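Peroxiredoxin PRX1, mitochondrial (Saccharomyces cerevisiae, PDB 5YKJ) reduces peroxides as a mitochondrial 1-Cys thiol peroxidase, with its oxidised cysteine probably resolved through the glutathione and thioredoxin systems. Local coordinates at residues L2-A8 / K137-I142; V127-F131 / T148-N152; H76-I80 / I96-T100; S35-D39 / L68-D72. All blocks are in the same frame, centred on the assembly; numbering follows the deposited sequence. Where two conformers were deposited one is given.

Contact 1. Residues L2-A8 / K137-I142; sequences LRINSDA and KKIRLI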
loop_
_atom_site.group_PDB
_atom_site.type_symbol
_atom_site.label_atom_id
_atom_site.label_comp_id
_atom_site.label_asym_id
_atom_site.label_seq_id
_atom_site.Cartn_x
_atom_site.Cartn_y
_atom_site.Cartn_z
ATOM N N LEU A 2 3.993 -14.986 -0.294
ATOM C CA LEU A 2 3.755 -13.830 -1.120
ATOM C C LEU A 2 5.040 -12.988 -1.152
ATOM O O LEU A 2 5.653 -12.799 -0.185
ATOM C CB LEU A 2 2.566 -12.973 -0.596
ATOM C CG LEU A 2 1.176 -13.570 -0.588
ATOM C CD1 LEU A 2 0.168 -12.629 0.014
ATOM C CD2 LEU A 2 0.762 -13.949 -1.979
ATOM N N ARG A 3 5.362 -12.487 -2.323
ATOM C CA ARG A 3 6.478 -11.623 -2.559
ATOM C C ARG A 3 6.057 -10.606 -3.623
ATOM O O ARG A 3 5.044 -10.723 -4.188
ATOM C CB ARG A 3 7.709 -12.368 -3.128
ATOM C CG ARG A 3 8.322 -13.387 -2.203
ATOM C CD ARG A 3 9.647 -13.918 -2.745
ATOM N NE ARG A 3 10.198 -15.015 -1.974
ATOM C CZ ARG A 3 9.997 -16.269 -2.253
ATOM N NH1 ARG A 3 9.257 -16.620 -3.278
ATOM N NH2 ARG A 3 10.524 -17.190 -1.497
ATOM N N ILE A 4 6.908 -9.638 -3.889
ATOM C CA ILE A 4 6.609 -8.695 -4.938
ATOM C C ILE A 4 6.449 -9.537 -6.200
ATOM O O ILE A 4 7.091 -10.503 -6.379
ATOM C CB ILE A 4 7.666 -7.554 -5.091
ATOM C CG1 ILE A 4 9.103 -8.084 -5.307
ATOM C CG2 ILE A 4 7.665 -6.632 -3.882
ATOM C CD1 ILE A 4 10.104 -7.033 -5.772
ATOM N N ASN A 5 5.504 -9.120 -7.013
ATOM C CA ASN A 5 5.084 -9.748 -8.240
ATOM C C ASN A 5 4.127 -10.907 -8.098
ATOM O O ASN A 5 3.704 -11.406 -9.050
ATOM C CB ASN A 5 6.245 -10.074 -9.132
ATOM C CG ASN A 5 7.052 -8.844 -9.476
ATOM O OD1 ASN A 5 6.556 -7.774 -9.565
ATOM N ND2 ASN A 5 8.304 -9.025 -9.626
ATOM N N SER A 6 3.804 -11.277 -6.867
ATOM C CA SER A 6 2.808 -12.283 -6.607
ATOM C C SER A 6 1.422 -11.640 -6.789
ATOM O O SER A 6 1.285 -10.509 -6.639
ATOM C CB SER A 6 2.884 -12.789 -5.160
ATOM O OG SER A 6 4.038 -13.507 -4.922
ATOM N N ASP A 7 0.444 -12.453 -7.088
ATOM C CA ASP A 7 -0.912 -11.986 -7.141
ATOM C C ASP A 7 -1.392 -11.766 -5.711
ATOM O O ASP A 7 -1.193 -12.546 -4.901
ATOM C CB ASP A 7 -1.852 -13.008 -7.758
ATOM C CG ASP A 7 -1.590 -13.249 -9.228
ATOM O OD1 ASP A 7 -1.229 -12.330 -9.939
ATOM O OD2 ASP A 7 -1.774 -14.397 -9.607
ATOM N N ALA A 8 -2.076 -10.668 -5.499
ATOM C CA ALA A 8 -2.687 -10.406 -4.231
ATOM C C ALA A 8 -3.968 -11.255 -4.169
ATOM O O ALA A 8 -4.832 -11.120 -4.918
ATOM C CB ALA A 8 -3.064 -8.951 -4.125
ATOM N N LYS A 137 -4.085 -6.558 -9.890
ATOM C CA LYS A 137 -3.989 -7.305 -8.673
ATOM C C LYS A 137 -2.615 -7.878 -8.370
ATOM O O LYS A 137 -2.521 -8.778 -7.628
ATOM C CB LYS A 137 -5.059 -8.397 -8.527
ATOM C CG LYS A 137 -6.457 -7.963 -8.907
ATOM C CD LYS A 137 -7.045 -6.894 -7.986
ATOM C CE LYS A 137 -8.360 -6.333 -8.499
ATOM N NZ LYS A 137 -8.230 -5.309 -9.556
ATOM N N LYS A 138 -1.576 -7.272 -8.915
ATOM C CA LYS A 138 -0.257 -7.722 -8.606
ATOM C C LYS A 138 0.287 -6.931 -7.457
ATOM O O LYS A 138 0.153 -5.822 -7.422
ATOM C CB LYS A 138 0.733 -7.535 -9.775
ATOM C CG LYS A 138 0.305 -8.229 -11.018
ATOM C CD LYS A 138 0.335 -9.691 -10.747
ATOM C CE LYS A 138 -0.281 -10.450 -11.893
ATOM N NZ LYS A 138 0.665 -11.403 -12.450
ATOM N N ILE A 139 0.956 -7.616 -6.534
ATOM C CA ILE A 139 1.632 -6.966 -5.447
ATOM C C ILE A 139 2.916 -6.390 -6.056
ATOM O O ILE A 139 3.684 -7.062 -6.614
ATOM C CB ILE A 139 1.973 -7.949 -4.309
ATOM C CG1 ILE A 139 0.702 -8.495 -3.672
ATOM C CG2 ILE A 139 2.785 -7.204 -3.287
ATOM C CD1 ILE A 139 0.912 -9.689 -2.766
ATOM N N ARG A 140 3.088 -5.094 -5.917
ATOM C CA ARG A 140 4.207 -4.396 -6.497
ATOM C C ARG A 140 5.343 -4.000 -5.552
ATOM O O ARG A 140 6.437 -3.833 -5.948
ATOM C CB ARG A 140 3.718 -3.171 -7.292
ATOM C CG ARG A 140 2.679 -3.502 -8.350
ATOM C CD ARG A 140 3.274 -4.251 -9.527
ATOM N NE ARG A 140 4.279 -3.458 -10.199
ATOM C CZ ARG A 140 3.990 -2.595 -11.146
ATOM N NH1 ARG A 140 2.768 -2.475 -11.572
ATOM N NH2 ARG A 140 4.937 -1.873 -11.677
ATOM N N LEU A 141 4.978 -3.842 -4.308
ATOM C CA LEU A 141 5.881 -3.386 -3.289
ATOM C C LEU A 141 5.314 -3.746 -1.933
ATOM O O LEU A 141 4.180 -3.666 -1.764
ATOM C CB LEU A 141 6.022 -1.847 -3.396
ATOM C CG LEU A 141 7.054 -1.080 -2.572
ATOM C CD1 LEU A 141 7.583 0.164 -3.297
ATOM C CD2 LEU A 141 6.461 -0.609 -1.254
ATOM N N ILE A 142 6.205 -4.128 -1.020
ATOM C CA ILE A 142 5.849 -4.495 0.325
ATOM C C ILE A 142 6.794 -3.868 1.324
ATOM O O ILE A 142 7.919 -3.752 1.068
ATOM C CB ILE A 142 5.924 -6.046 0.501
ATOM C CG1 ILE A 142 5.089 -6.760 -0.537
ATOM C CG2 ILE A 142 5.426 -6.508 1.865
ATOM C CD1 ILE A 142 5.241 -8.250 -0.469
#
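Three backbone hydrogen bonds join these segments. Asn5 N donates to Ile139 O at 2.8 Å. Ile139 N donates to Ser6 O at 2.9 Å. Ala8 N donates to Lys137 O at 2.9 Å. Ile139 thus uses both its N and its O on the N-terminal segment. The 2-8 segment also satisfies some of its own groups: Arg3 to Ser6 is a type II beta turn, with Ser6 N bonded to Arg3 O at 3.0 Å. Arg3 N donates to Ser6 OG at 3.1 Å, so the serine side chain braces the same turn. Among the charged groups, Asp7 OD1 forms a salt bridge to Lys138 NZ at 3.3 Å, although the position of OD1 is less certain. The other two basic side chains of 137-142 have partners elsewhere: Lys137 NZ donates to Gly27 O, and Arg140 pairs with Asp167 and Asp134. Apolar atoms fill in around the polar bonds. Ile139 points toward the segment 2-8, with its CD1 4.1 Å from Leu2 CD1 and its CG1 3.8 Å from Ala8 CB. Ile4 CG2 lies 4.2 Å from Ile142 CG1. Asp7 and Lys138 form a single beta bridge, CA to CA 4.6 Å. An irregular N-terminal segment is thus bonded to the start of outermost strand 139-144 and the residues just before it, in the central sheet of this thioredoxin-like fold.

Contact 2. Residues V127-F131 / T148-N152; sequences VRSVF and TVGRN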
loop_
_atom_site.group_PDB
_atom_site.type_symbol
_atom_site.label_atom_id
_atom_site.label_comp_id
_atom_site.label_asym_id
_atom_site.label_seq_id
_atom_site.Cartn_x
_atom_site.Cartn_y
_atom_site.Cartn_z
ATOM N N VAL A 127 1.685 -8.532 12.109
ATOM C CA VAL A 127 0.568 -8.075 11.265
ATOM C C VAL A 127 0.732 -6.584 11.042
ATOM O O VAL A 127 0.063 -5.790 11.559
ATOM C CB VAL A 127 -0.763 -8.412 11.891
ATOM C CG1 VAL A 127 -1.884 -8.002 10.950
ATOM C CG2 VAL A 127 -0.827 -9.908 12.106
ATOM N N ARG A 128 1.741 -6.292 10.267
ATOM C CA ARG A 128 2.174 -4.943 10.049
ATOM C C ARG A 128 2.638 -4.596 8.642
ATOM O O ARG A 128 3.239 -3.600 8.451
ATOM C CB ARG A 128 3.351 -4.649 10.996
ATOM C CG ARG A 128 2.973 -4.205 12.384
ATOM C CD ARG A 128 2.318 -2.841 12.372
ATOM N NE ARG A 128 3.272 -1.763 12.192
ATOM C CZ ARG A 128 2.955 -0.486 12.045
ATOM N NH1 ARG A 128 1.714 -0.106 12.074
ATOM N NH2 ARG A 128 3.885 0.417 11.893
ATOM N N SER A 129 2.363 -5.471 7.717
ATOM C CA SER A 129 2.781 -5.223 6.362
ATOM C C SER A 129 1.883 -4.275 5.604
ATOM O O SER A 129 0.764 -4.168 5.863
ATOM C CB SER A 129 2.941 -6.532 5.585
ATOM O OG SER A 129 3.852 -7.373 6.200
ATOM N N VAL A 130 2.498 -3.600 4.656
ATOM C CA VAL A 130 1.805 -2.728 3.739
ATOM C C VAL A 130 2.071 -3.282 2.335
ATOM O O VAL A 130 3.148 -3.511 1.993
ATOM C CB VAL A 130 2.260 -1.246 3.797
ATOM C CG1 VAL A 130 1.514 -0.394 2.766
ATOM C CG2 VAL A 130 1.959 -0.670 5.155
ATOM N N PHE A 131 1.005 -3.506 1.597
ATOM C CA PHE A 131 1.115 -4.013 0.256
ATOM C C PHE A 131 0.569 -2.995 -0.761
ATOM O O PHE A 131 -0.512 -2.569 -0.609
ATOM C CB PHE A 131 0.280 -5.320 0.109
ATOM C CG PHE A 131 0.595 -6.404 1.117
ATOM C CD1 PHE A 131 0.032 -6.419 2.382
ATOM C CD2 PHE A 131 1.446 -7.445 0.790
ATOM C CE1 PHE A 131 0.324 -7.395 3.276
ATOM C CE2 PHE A 131 1.722 -8.433 1.724
ATOM C CZ PHE A 131 1.138 -8.400 2.920
ATOM N N THR A 148 6.017 -0.405 16.719
ATOM C CA THR A 148 6.813 0.600 17.462
ATOM C C THR A 148 7.258 1.817 16.642
ATOM O O THR A 148 7.560 2.818 17.172
ATOM C CB THR A 148 8.070 -0.024 18.108
ATOM O OG1 THR A 148 8.826 -0.661 17.093
ATOM C CG2 THR A 148 7.715 -1.049 19.146
ATOM N N VAL A 149 7.320 1.640 15.338
ATOM C CA VAL A 149 7.780 2.641 14.403
ATOM C C VAL A 149 6.739 3.006 13.345
ATOM O O VAL A 149 6.431 2.265 12.508
ATOM C CB VAL A 149 9.059 2.145 13.663
ATOM C CG1 VAL A 149 9.542 3.150 12.614
ATOM C CG2 VAL A 149 10.161 1.848 14.639
ATOM N N GLY A 150 6.267 4.230 13.430
ATOM C CA GLY A 150 5.294 4.726 12.509
ATOM C C GLY A 150 5.853 4.852 11.115
ATOM O O GLY A 150 6.966 5.136 10.927
ATOM N N ARG A 151 4.962 4.630 10.176
ATOM C CA ARG A 151 5.276 4.667 8.763
ATOM C C ARG A 151 5.450 6.097 8.270
ATOM O O ARG A 151 5.388 7.026 9.016
ATOM C CB ARG A 151 4.227 3.919 7.952
ATOM C CG ARG A 151 4.090 2.456 8.317
ATOM C CD ARG A 151 2.677 1.922 8.013
ATOM N NE ARG A 151 2.526 0.491 8.257
ATOM C CZ ARG A 151 1.397 -0.092 8.585
ATOM N NH1 ARG A 151 0.296 0.573 8.691
ATOM N NH2 ARG A 151 1.385 -1.380 8.782
ATOM N N ASN A 152 5.705 6.206 6.974
ATOM C CA ASN A 152 5.900 7.512 6.325
ATOM C C ASN A 152 4.946 7.646 5.141
ATOM O O ASN A 152 5.084 6.978 4.206
ATOM C CB ASN A 152 7.357 7.623 5.871
ATOM C CG ASN A 152 7.694 8.961 5.284
ATOM O OD1 ASN A 152 6.891 9.613 4.778
ATOM N ND2 ASN A 152 8.934 9.287 5.335
HETATM O O HOH W 1 4.613 -1.355 7.358
#
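Two arginines make most of this contact, and the first interaction is a stack. The guanidinium of Arg128 lies flat on that of Arg151, with centres 3.8 Å apart and planes 8° apart. Arg128 probably corresponds to the active-site arginine of peroxiredoxins. The like charges are close, Arg128 NH1 to Arg151 NH2 being 3.5 Å. Glu47 balances part of the charge through a salt bridge to Arg128 NH1; its other oxygen accepts from the backbone N of Arg151.

The hydrogen bonds come next. Arg151 NH2 donates to Arg128 O at 2.9 Å, and it also bonds to Ser35 O. A water adds a second link. It donates to Arg128 O at 2.9 Å and accepts from Arg151 NE at 2.9 Å.

The packing is simple. Val130 CG2 covers the opposite face of the Arg151 guanidinium, 3.4 Å from Arg151 NE. The planar group is therefore held between a second guanidinium and a methyl group.

The two backbones stay well apart, with Val130 CA and Arg151 CA 9.6 Å from each other. The long Arg151 side chain crosses that gap. It starts in the loop between strand 139-144 and helix 153-169 and reaches over the sheet. There it touches Phe34 and His36 of strand 30-36 and Phe143 of strand 139-144. Asn152 follows as the N-cap of helix 153-169, its OD1 accepting from Glu155 N.

Contact 3. Residues H76-I80 / I96-T100; sequences HEKWI and IIGDT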
loop_
_atom_site.group_PDB
_atom_site.type_symbol
_atom_site.label_atom_id
_atom_site.label_comp_id
_atom_site.label_asym_id
_atom_site.label_seq_id
_atom_site.Cartn_x
_atom_site.Cartn_y
_atom_site.Cartn_z
ATOM N N HIS A 76 -13.726 -1.853 15.324
ATOM C CA HIS A 76 -13.196 -0.920 14.344
ATOM C C HIS A 76 -14.049 0.337 14.237
ATOM O O HIS A 76 -13.526 1.365 14.032
ATOM C CB HIS A 76 -13.093 -1.544 12.955
ATOM C CG HIS A 76 -12.107 -2.645 12.851
ATOM N ND1 HIS A 76 -11.260 -2.988 13.861
ATOM C CD2 HIS A 76 -11.838 -3.480 11.830
ATOM C CE1 HIS A 76 -10.526 -4.011 13.467
ATOM N NE2 HIS A 76 -10.849 -4.315 12.241
ATOM N N GLU A 77 -15.360 0.187 14.344
ATOM C CA GLU A 77 -16.219 1.344 14.281
ATOM C C GLU A 77 -15.943 2.345 15.404
ATOM O O GLU A 77 -15.865 3.507 15.144
ATOM C CB GLU A 77 -17.677 0.903 14.267
ATOM C CG GLU A 77 -18.135 0.469 12.887
ATOM C CD GLU A 77 -19.444 -0.299 12.857
ATOM O OE1 GLU A 77 -19.925 -0.714 13.869
ATOM O OE2 GLU A 77 -19.920 -0.559 11.766
ATOM N N LYS A 78 -15.765 1.850 16.618
ATOM C CA LYS A 78 -15.427 2.693 17.738
ATOM C C LYS A 78 -14.054 3.345 17.544
ATOM O O LYS A 78 -13.861 4.467 17.843
ATOM C CB LYS A 78 -15.390 1.909 19.049
ATOM C CG LYS A 78 -16.681 1.252 19.457
ATOM C CD LYS A 78 -16.515 0.317 20.678
ATOM C CE LYS A 78 -15.425 -0.777 20.553
ATOM N NZ LYS A 78 -15.710 -2.181 21.057
ATOM N N TRP A 79 -13.110 2.565 17.017
ATOM C CA TRP A 79 -11.769 3.062 16.756
ATOM C C TRP A 79 -11.834 4.202 15.733
ATOM O O TRP A 79 -11.217 5.174 15.897
ATOM C CB TRP A 79 -10.891 1.907 16.252
ATOM C CG TRP A 79 -9.417 2.190 16.149
ATOM C CD1 TRP A 79 -8.717 3.041 16.900
ATOM C CD2 TRP A 79 -8.493 1.601 15.253
ATOM N NE1 TRP A 79 -7.422 3.052 16.527
ATOM C CE2 TRP A 79 -7.270 2.184 15.497
ATOM C CE3 TRP A 79 -8.603 0.691 14.232
ATOM C CZ2 TRP A 79 -6.138 1.850 14.796
ATOM C CZ3 TRP A 79 -7.475 0.351 13.538
ATOM C CH2 TRP A 79 -6.264 0.936 13.823
ATOM N N ILE A 80 -12.646 4.024 14.704
ATOM C CA ILE A 80 -12.771 5.088 13.708
ATOM C C ILE A 80 -13.307 6.392 14.310
ATOM O O ILE A 80 -12.967 7.393 13.859
ATOM C CB ILE A 80 -13.577 4.629 12.481
ATOM C CG1 ILE A 80 -12.681 3.827 11.551
ATOM C CG2 ILE A 80 -14.203 5.763 11.690
ATOM C CD1 ILE A 80 -13.498 3.271 10.436
ATOM N N ILE A 96 -11.967 -0.590 6.982
ATOM C CA ILE A 96 -11.057 -1.286 7.834
ATOM C C ILE A 96 -11.671 -2.696 7.955
ATOM O O ILE A 96 -12.775 -2.823 8.321
ATOM C CB ILE A 96 -10.856 -0.679 9.227
ATOM C CG1 ILE A 96 -10.490 0.801 9.098
ATOM C CG2 ILE A 96 -9.738 -1.410 9.941
ATOM C CD1 ILE A 96 -10.121 1.452 10.381
ATOM N N ILE A 97 -10.888 -3.712 7.596
ATOM C CA ILE A 97 -11.331 -5.073 7.631
ATOM C C ILE A 97 -11.355 -5.658 9.053
ATOM O O ILE A 97 -10.428 -5.567 9.748
ATOM C CB ILE A 97 -10.388 -5.949 6.763
ATOM C CG1 ILE A 97 -10.403 -5.510 5.290
ATOM C CG2 ILE A 97 -10.674 -7.435 6.949
ATOM C CD1 ILE A 97 -9.129 -5.869 4.533
ATOM N N GLY A 98 -12.474 -6.264 9.415
ATOM C CA GLY A 98 -12.573 -6.899 10.701
ATOM C C GLY A 98 -12.090 -8.335 10.615
ATOM O O GLY A 98 -12.800 -9.216 10.320
ATOM N N ASP A 99 -10.829 -8.526 10.859
ATOM C CA ASP A 99 -10.193 -9.814 10.780
ATOM C C ASP A 99 -10.056 -10.441 12.156
ATOM O O ASP A 99 -9.022 -10.722 12.628
ATOM C CB ASP A 99 -8.828 -9.623 10.124
ATOM C CG ASP A 99 -8.255 -10.908 9.555
ATOM O OD1 ASP A 99 -9.010 -11.731 9.192
ATOM O OD2 ASP A 99 -7.057 -11.000 9.485
ATOM N N THR A 100 -11.206 -10.700 12.738
ATOM C CA THR A 100 -11.325 -11.115 14.082
ATOM C C THR A 100 -10.501 -12.362 14.421
ATOM O O THR A 100 -9.976 -12.454 15.458
ATOM C CB THR A 100 -12.803 -11.473 14.322
ATOM O OG1 THR A 100 -13.657 -10.428 13.850
ATOM C CG2 THR A 100 -13.040 -11.797 15.725
#
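Helix 76-80 and strand 96-98 run nearly antiparallel, at 152° between their N-to-C directions. Their axes approach to 9.9 Å. The closest CA pair is His76 and Ile96, 6.9 Å apart. Inside the helix, Ile80 N bonds to His76 O at 2.9 Å. This turn sets His76, Trp79 and Ile80 toward the strand, while Glu77 points away. On the strand, Ile96 points toward the helix and Ile97 away from it. The two elements belong to the beta-alpha-beta unit formed by strand 63-69, helix 73-87 and strand 96-98. The helix packs on one face of the central sheet, and strand 96-98 is the outermost strand on this side, parallel to 63-69. Ile96 is the apolar centre of the contact. Its CD1 lies 3.7 Å from Ile80 CG1 and 4.2 Å from Trp79 CE3. Its CG2 sits over the face of the His76 ring in a CH-pi contact, 3.9 Å from the ring centroid. His76 adds a polar bond at the ring edge: NE2 donates to Ile97 O at 2.8 Å. The other ring nitrogen, ND1, is hydrogen-bonded to Asp39 OD2. The imidazole therefore bridges the strand and the loop after strand 30-36. Trp79 turns its polar end elsewhere, with NE1 bonded to Thr45 OG1. Past the strand, Asp99 OD1 and OD2 accept from Val104 N and Ala105 N.

Contact 4. Residues S35-D39 / L68-D72; sequences SHPAD and LSVED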
loop_
_atom_site.group_PDB
_atom_site.type_symbol
_atom_site.label_atom_id
_atom_site.label_comp_id
_atom_site.label_asym_id
_atom_site.label_seq_id
_atom_site.Cartn_x
_atom_site.Cartn_y
_atom_site.Cartn_z
ATOM N N SER A 35 -1.770 -2.965 7.383
ATOM C CA SER A 35 -2.067 -3.821 8.470
ATOM C C SER A 35 -1.699 -3.344 9.871
ATOM O O SER A 35 -0.759 -2.707 10.047
ATOM C CB SER A 35 -1.369 -5.158 8.216
ATOM O OG SER A 35 -1.552 -5.536 6.900
ATOM N N HIS A 36 -2.558 -3.716 10.812
ATOM C CA HIS A 36 -2.416 -3.402 12.211
ATOM C C HIS A 36 -2.729 -4.600 13.089
ATOM O O HIS A 36 -3.610 -5.286 12.854
ATOM C CB HIS A 36 -3.311 -2.206 12.573
ATOM C CG HIS A 36 -3.029 -1.024 11.730
ATOM N ND1 HIS A 36 -2.039 -0.132 12.015
ATOM C CD2 HIS A 36 -3.581 -0.606 10.579
ATOM C CE1 HIS A 36 -1.960 0.749 11.051
ATOM N NE2 HIS A 36 -2.894 0.496 10.178
ATOM N N PRO A 37 -1.921 -4.800 14.142
ATOM C CA PRO A 37 -2.160 -5.922 15.039
ATOM C C PRO A 37 -3.444 -5.813 15.891
ATOM O O PRO A 37 -4.006 -6.787 16.211
ATOM C CB PRO A 37 -0.903 -5.974 15.925
ATOM C CG PRO A 37 0.118 -5.212 15.191
ATOM C CD PRO A 37 -0.615 -4.173 14.429
ATOM N N ALA A 38 -3.804 -4.607 16.261
ATOM C CA ALA A 38 -4.937 -4.379 17.135
ATOM C C ALA A 38 -5.473 -2.966 17.013
ATOM O O ALA A 38 -4.813 -2.128 16.530
ATOM C CB ALA A 38 -4.514 -4.607 18.555
ATOM N N ASP A 39 -6.690 -2.738 17.477
ATOM C CA ASP A 39 -7.272 -1.428 17.486
ATOM C C ASP A 39 -6.842 -0.717 18.767
ATOM O O ASP A 39 -6.381 -1.307 19.638
ATOM C CB ASP A 39 -8.824 -1.493 17.479
ATOM C CG ASP A 39 -9.403 -2.054 16.204
ATOM O OD1 ASP A 39 -8.635 -2.449 15.374
ATOM O OD2 ASP A 39 -10.614 -2.123 16.131
ATOM N N LEU A 68 -6.397 -3.278 7.619
ATOM C CA LEU A 68 -6.722 -4.510 8.191
ATOM C C LEU A 68 -6.206 -4.378 9.597
ATOM O O LEU A 68 -5.169 -3.975 9.865
ATOM C CB LEU A 68 -5.973 -5.636 7.454
ATOM C CG LEU A 68 -6.109 -7.052 7.979
ATOM C CD1 LEU A 68 -5.661 -8.021 6.926
ATOM C CD2 LEU A 68 -5.214 -7.242 9.186
ATOM N N SER A 69 -7.042 -4.866 10.510
ATOM C CA SER A 69 -6.729 -4.931 11.917
ATOM C C SER A 69 -7.405 -6.187 12.503
ATOM O O SER A 69 -8.501 -6.460 12.150
ATOM C CB SER A 69 -7.151 -3.702 12.669
ATOM O OG SER A 69 -6.773 -3.829 13.973
ATOM N N VAL A 70 -6.729 -6.899 13.413
ATOM C CA VAL A 70 -7.276 -8.067 13.990
ATOM C C VAL A 70 -8.213 -7.917 15.133
ATOM O O VAL A 70 -7.913 -8.261 16.198
ATOM C CB VAL A 70 -6.120 -9.025 14.338
ATOM C CG1 VAL A 70 -6.633 -10.378 14.771
ATOM C CG2 VAL A 70 -5.184 -9.136 13.177
ATOM N N GLU A 71 -9.367 -7.394 14.807
ATOM C CA GLU A 71 -10.479 -7.202 15.706
ATOM C C GLU A 71 -11.764 -7.206 14.878
ATOM O O GLU A 71 -11.723 -7.207 13.726
ATOM C CB GLU A 71 -10.388 -5.885 16.514
ATOM C CG GLU A 71 -9.078 -5.646 17.176
ATOM C CD GLU A 71 -9.163 -5.011 18.553
ATOM O OE1 GLU A 71 -8.164 -4.605 19.112
ATOM O OE2 GLU A 71 -10.268 -4.876 19.056
ATOM N N ASP A 72 -12.892 -7.238 15.554
ATOM C CA ASP A 72 -14.172 -7.218 14.882
ATOM C C ASP A 72 -14.571 -5.833 14.367
ATOM O O ASP A 72 -13.997 -4.884 14.719
ATOM C CB ASP A 72 -15.270 -7.903 15.723
ATOM C CG ASP A 72 -15.580 -7.190 17.018
ATOM O OD1 ASP A 72 -15.455 -6.018 17.154
ATOM O OD2 ASP A 72 -15.969 -7.900 17.922
#
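Ser35 begins the contact in a parallel strand pair at the centre of the thioredoxin-like sheet, where strand 30-36 lies beside 63-69. It is bridged to Leu68, CA to CA 4.7 Å, and their side chains share one face. Ser35 CA also makes a CA-H...O contact with Leu68 O at 3.4 Å. His36 N then donates to Leu68 O at 2.8 Å. Its own O takes a CA-H...O contact from Ser69 CA at 3.3 Å. Pro37 opens the PxxxTxxC signature of peroxiredoxins that leads to Cys44, and its O lies 3.6 Å from Val70 CB. Val70 is the centre of an inverse gamma turn. Ala38 CB touches Glu71 OE1 at 3.7 Å. Asp39 ties its loop to segment 68-72 twice. Its carboxylate OD2 also bonds to His76 and Ser75, and Ser75 OG is shared with Glu71 OE2 as helix 73-87 begins. Asp39 N donates to Glu71 OE1 at 2.9 Å, and Ser69 OG donates to Asp39 OD1 at 2.7 Å.

In the fold
From the N terminus, segment 2-8 opens the widest loop, closed by contact 1 only at 137-142. Contacts 4 and 3 both lie within this loop, in series. Contact 4 joins 35-39 to 68-72, then contact 3 joins 76-80 to 96-100. Their centres are about 7 Å apart, and they meet through Asp39 and His76. Contact 2 opens at 127-131, before contact 1 closes, and ends at 148-152, so these two cross. They touch where Ile142 packs on Phe131. Contact 2 also meets contact 4 at Ser35. Together they span the five-stranded sheet from 139-144 to 96-98 and add helix 73-87 and the N-terminal segment.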